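Porin (Rhodobacter capsulatus, PDB 2POR) forms homotrimers of outer-membrane channels that let small hydrophilic solutes diffuse passively, up to an exclusion limit of about 0.6 kDa. Local coordinates at the interface of chains A and B. Numbering follows the deposited sequence. Chains: chain A/B, Porin.

Contact 1: the interface of chains A and B. Residues chain A 29, 45, 50; chain B 27, 29, 47-48.
B:Val27 packs both its methyl groups over one face of the A:Phe29 ring. CG2 lies 4.0 Å from ring atom CG of A:Phe29. CG1 sits farther along the same face, 4.1 Å from CE1 of A:Phe29. Two rings share the CG2 methyl. It also meets the outer end of A:Phe45, with B:Val27 CG2 3.7 Å from A:Phe45 CZ. Here it is raised from the ring plane and lies beyond the ring rim, not over its centre. The A:Phe45 side chain stands between its backbone N and carbonyl carbon (chi1 63°), which sends the ring towards chain B. This is the tight part of the contact. Replacing A:Phe29 with alanine would probably strip the aromatic face from both methyls of B:Val27, leaving CG2 to A:Phe45, and open a gap between the subunits.

A second close patch joins A:Ser50 to B:Ala47. The methyl CB of B:Ala47 lies 3.5 Å from the hydroxyl OG of A:Ser50.

The margins bury less: B:Phe29 and B:His48 hide 7 Å² each, against 31 Å² for B:Val27. B:Phe29 reaches A:Phe29 at the ring corners, CZ to CZ at 4.1 Å, with the ring planes steeply inclined. B:His48 makes a close but small touch, CB 3.4 Å from the carbonyl O of A:Ser50. Its imidazole turns away from chain A.

The aromatic and valine residues belong to barrel-wall strands 19-34 and 40-46. A:Ser50 starts helix 50-53, and B:Ala47 lies in 3-10 helix 47-49.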
ATOM      1  N   PHE A  29      -5.890   8.541   6.389  1.00 14.46           N
ATOM      2  CA  PHE A  29      -4.873   9.373   7.019  1.00 19.10           C
ATOM      3  C   PHE A  29      -5.319  10.803   6.814  1.00 28.14           C
ATOM      4  O   PHE A  29      -5.494  11.186   5.649  1.00 19.55           O
ATOM      5  CB  PHE A  29      -3.521   9.235   6.352  1.00 14.05           C
ATOM      6  CG  PHE A  29      -2.986   7.826   6.432  1.00 21.24           C
ATOM      7  CD1 PHE A  29      -2.511   7.327   7.617  1.00 17.81           C
ATOM      8  CD2 PHE A  29      -2.991   7.017   5.301  1.00 23.31           C
ATOM      9  CE1 PHE A  29      -2.049   6.026   7.678  1.00 26.27           C
ATOM     10  CE2 PHE A  29      -2.528   5.717   5.363  1.00 20.41           C
ATOM     11  CZ  PHE A  29      -2.057   5.216   6.552  1.00 22.27           C
ATOM     12  N   PHE A  45      -5.441  10.758   2.276  1.00 18.21           N
ATOM     13  CA  PHE A  45      -5.587   9.658   1.339  1.00 19.59           C
ATOM     14  C   PHE A  45      -5.832   8.413   2.159  1.00 21.25           C
ATOM     15  O   PHE A  45      -5.557   8.421   3.371  1.00 19.84           O
ATOM     16  CB  PHE A  45      -4.311   9.518   0.484  1.00 12.80           C
ATOM     17  CG  PHE A  45      -3.007   9.183   1.172  1.00 16.76           C
ATOM     18  CD1 PHE A  45      -2.639   7.867   1.400  1.00 13.03           C
ATOM     19  CD2 PHE A  45      -2.157  10.212   1.578  1.00 15.77           C
ATOM     20  CE1 PHE A  45      -1.423   7.586   2.039  1.00 18.11           C
ATOM     21  CE2 PHE A  45      -0.953   9.919   2.212  1.00 14.29           C
ATOM     22  CZ  PHE A  45      -0.578   8.608   2.450  1.00 18.49           C
ATOM     23  N   SER A  50      -2.180   4.480  -1.122  1.00 14.73           N
ATOM     24  CA  SER A  50      -0.907   5.108  -0.831  1.00 13.74           C
ATOM     25  C   SER A  50       0.054   5.202  -2.014  1.00 20.29           C
ATOM     26  O   SER A  50       0.769   6.207  -2.118  1.00 16.11           O
ATOM     27  CB  SER A  50      -0.190   4.349   0.263  0.60 12.78           C
ATOM     28  OG  SER A  50      -0.974   4.109   1.418  0.60 15.12           O
TER
ATOM     29  N   VAL B  27       3.026   9.401   4.088  1.00 18.18           N
ATOM     30  CA  VAL B  27       2.940   9.192   5.538  1.00 17.02           C
ATOM     31  C   VAL B  27       4.142   8.318   5.861  1.00 20.98           C
ATOM     32  O   VAL B  27       4.462   7.382   5.099  1.00 18.90           O
ATOM     33  CB  VAL B  27       1.619   8.484   5.909  1.00 13.14           C
ATOM     34  CG1 VAL B  27       1.611   7.904   7.320  1.00 20.80           C
ATOM     35  CG2 VAL B  27       0.533   9.542   5.810  1.00 18.48           C
ATOM     36  N   PHE B  29       5.793   5.922   8.935  1.00 14.46           N
ATOM     37  CA  PHE B  29       5.584   5.154  10.156  1.00 19.10           C
ATOM     38  C   PHE B  29       6.929   5.087  10.841  1.00 28.14           C
ATOM     39  O   PHE B  29       7.871   4.594  10.206  1.00 19.55           O
ATOM     40  CB  PHE B  29       5.164   3.726   9.873  1.00 14.05           C
ATOM     41  CG  PHE B  29       3.853   3.654   9.129  1.00 21.24           C
ATOM     42  CD1 PHE B  29       2.672   3.930   9.768  1.00 17.81           C
ATOM     43  CD2 PHE B  29       3.839   3.323   7.778  1.00 23.31           C
ATOM     44  CE1 PHE B  29       1.483   3.884   9.065  1.00 26.27           C
ATOM     45  CE2 PHE B  29       2.650   3.275   7.077  1.00 20.41           C
ATOM     46  CZ  PHE B  29       1.469   3.558   7.717  1.00 22.27           C
ATOM     47  N   ALA B  47       4.118   4.920   3.689  1.00 13.74           N
ATOM     48  CA  ALA B  47       2.945   4.141   3.407  1.00 14.51           C
ATOM     49  C   ALA B  47       3.015   3.600   1.957  1.00 17.84           C
ATOM     50  O   ALA B  47       2.594   2.466   1.690  1.00 16.71           O
ATOM     51  CB  ALA B  47       1.705   5.006   3.524  1.00 13.21           C
ATOM     52  N   HIS B  48       3.514   4.372   0.998  1.00 18.81           N
ATOM     53  CA  HIS B  48       3.576   3.906  -0.404  1.00 17.50           C
ATOM     54  C   HIS B  48       4.620   2.817  -0.587  1.00 22.24           C
ATOM     55  O   HIS B  48       4.640   2.189  -1.638  1.00 17.89           O
ATOM     56  CB  HIS B  48       3.871   5.099  -1.345  1.00 11.96           C
ATOM     57  CG  HIS B  48       5.251   5.700  -1.233  1.00 19.24           C
ATOM     58  ND1 HIS B  48       5.739   6.540  -0.327  1.00 19.50           N
ATOM     59  CD2 HIS B  48       6.280   5.427  -2.097  1.00 18.37           C
ATOM     60  CE1 HIS B  48       6.994   6.787  -0.595  1.00 20.35           C
ATOM     61  NE2 HIS B  48       7.317   6.107  -1.676  1.00 20.64           N
TER

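Contact 2: the interface of chains A and B. Residues chain A 72, 117-118; chain B 11, 21-23.
A:Met72 and A:Pro117 of one subunit pack against B:Phe21 and B:Ser23 of the next. The packing here is largely apolar.

A:Met72 reaches across with its thioether. Its chain runs extended from the backbone, with CG anti to N (chi1 -172°), and then bends at the sulfur (chi3 -72°). The thioether SD rests 3.7 Å from CB of B:Ser23. It is also near B:Phe21, with SD 3.9 Å from CB of that residue. The bend carries the terminal methyl above the CG-CD1 rim of the phenyl ring, not its centre, where A:Met72 CE is 4.1 Å from B:Phe21 CG. The two side chains therefore meet at a slant. The sulfur and methyl also pass near the backbone carbonyl of B:Gly11.

A:Pro117 adds the second apolar surface. Its ring carbon CG lies 3.9 Å from CB of B:Phe21. At its CB-CG edge the pyrrolidine ring meets the hydroxyl of B:Ser23, with A:Pro117 CB 3.2 Å from B:Ser23 OG.

Polar groups meet apolar ones at the phenyl rim. The carbonyl O of A:Pro117 lies in the plane of the B:Phe21 ring, at its edge, 3.5 Å from CD2. An edge of this kind is slightly positive and probably suits a carbonyl oxygen. A:Val118 adds little.

A water adds a polar link. It lies 2.7 Å from OG of B:Ser23 and 3.2 Å from the main-chain O of A:Met72, the longer arm. With OG between the backbone N and carbonyl carbon (chi1 66°), the hydroxyl faces both the water and the proline edge.

The patch joins the outside of two barrels. It helps hold the subunits of the porin homotrimer together.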
ATOM      1  N   MET A  72      -5.343  20.075  -4.743  1.00 19.50           N
ATOM      2  CA  MET A  72      -4.769  19.476  -5.945  1.00 17.32           C
ATOM      3  C   MET A  72      -4.644  18.003  -5.671  1.00 23.46           C
ATOM      4  O   MET A  72      -4.278  17.625  -4.543  1.00 19.57           O
ATOM      5  CB  MET A  72      -3.426  20.082  -6.196  1.00 18.57           C
ATOM      6  CG  MET A  72      -2.824  19.656  -7.551  1.00 19.11           C
ATOM      7  SD  MET A  72      -1.288  20.501  -7.943  1.00 23.42           S
ATOM      8  CE  MET A  72      -1.930  22.097  -8.290  1.00 18.32           C
ATOM      9  N   PRO A 117      -2.382  15.176 -11.305  1.00 19.89           N
ATOM     10  CA  PRO A 117      -3.430  15.667 -10.425  1.00 22.27           C
ATOM     11  C   PRO A 117      -4.329  16.688 -11.123  1.00 18.54           C
ATOM     12  O   PRO A 117      -3.900  17.322 -12.099  1.00 18.89           O
ATOM     13  CB  PRO A 117      -2.633  16.222  -9.249  1.00 15.27           C
ATOM     14  CG  PRO A 117      -1.392  16.793  -9.903  1.00 17.83           C
ATOM     15  CD  PRO A 117      -1.076  15.721 -10.942  1.00 17.26           C
ATOM     16  N   VAL A 118      -5.574  16.903 -10.651  1.00 16.16           N
ATOM     17  CA  VAL A 118      -6.416  18.001 -11.137  1.00 16.43           C
ATOM     18  C   VAL A 118      -6.560  19.038  -9.981  1.00 25.34           C
ATOM     19  O   VAL A 118      -6.156  18.772  -8.834  1.00 19.32           O
ATOM     20  CB  VAL A 118      -7.842  17.474 -11.630  1.00 18.45           C
ATOM     21  CG1 VAL A 118      -7.464  16.538 -12.836  1.00 15.26           C
ATOM     22  CG2 VAL A 118      -8.704  16.643 -10.657  1.00 15.58           C
TER
ATOM     23  N   GLY B  11       1.978  22.406  -6.630  1.00 17.85           N
ATOM     24  CA  GLY B  11       2.484  23.586  -7.318  1.00 18.79           C
ATOM     25  C   GLY B  11       2.500  23.280  -8.789  1.00 25.94           C
ATOM     26  O   GLY B  11       1.711  22.435  -9.235  1.00 21.22           O
ATOM     27  N   PHE B  21       0.722  20.514 -13.504  1.00 20.31           N
ATOM     28  CA  PHE B  21       0.437  20.440 -12.062  1.00 18.80           C
ATOM     29  C   PHE B  21       1.245  19.264 -11.504  1.00 29.01           C
ATOM     30  O   PHE B  21       1.376  18.231 -12.177  1.00 18.59           O
ATOM     31  CB  PHE B  21      -1.060  20.176 -11.796  1.00 15.96           C
ATOM     32  CG  PHE B  21      -2.089  21.214 -12.254  1.00 16.47           C
ATOM     33  CD1 PHE B  21      -1.747  22.545 -12.439  1.00 18.25           C
ATOM     34  CD2 PHE B  21      -3.380  20.776 -12.479  1.00 17.20           C
ATOM     35  CE1 PHE B  21      -2.725  23.412 -12.856  1.00 20.58           C
ATOM     36  CE2 PHE B  21      -4.348  21.665 -12.894  1.00 18.95           C
ATOM     37  CZ  PHE B  21      -4.011  22.977 -13.080  1.00 18.40           C
ATOM     38  N   SER B  22       1.834  19.356 -10.303  1.00 16.37           N
ATOM     39  CA  SER B  22       2.589  18.275  -9.711  1.00 15.71           C
ATOM     40  C   SER B  22       2.311  18.299  -8.199  1.00 27.98           C
ATOM     41  O   SER B  22       2.522  19.323  -7.554  1.00 18.52           O
ATOM     42  CB  SER B  22       4.040  18.484  -9.978  1.00 13.95           C
ATOM     43  OG  SER B  22       4.749  17.327  -9.582  1.00 17.49           O
ATOM     44  N   SER B  23       1.816  17.225  -7.607  1.00 17.53           N
ATOM     45  CA  SER B  23       1.500  17.187  -6.187  1.00 21.71           C
ATOM     46  C   SER B  23       1.676  15.785  -5.634  1.00 27.30           C
ATOM     47  O   SER B  23       1.799  14.832  -6.415  1.00 18.45           O
ATOM     48  CB  SER B  23       0.076  17.685  -6.027  1.00 13.04           C
ATOM     49  OG  SER B  23      -0.927  16.861  -6.583  1.00 17.20           O
TER
HETATM   50  O   HOH W   1      -2.007  15.356  -4.574  1.00 17.80           O

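Contact 1 and contact 2 belong to the same interface, with their C-alpha centres about 18 Å apart. Strand 19-34 of chain B serves both: its start takes part in contact 2 and its middle in contact 1. Chain A brings different elements to the two. In contact 1 it offers strands 19-34 and 40-46, while its helix 50-53 faces the 3-10 helix 47-49 of chain B. In contact 2 it offers strand 68-73 and the segment entering strand 118-125. The pairing is thus partly unlike, in keeping with an interface that is not an exact two-fold. Repeated around the homotrimer, it would join three barrels, each with its own channel.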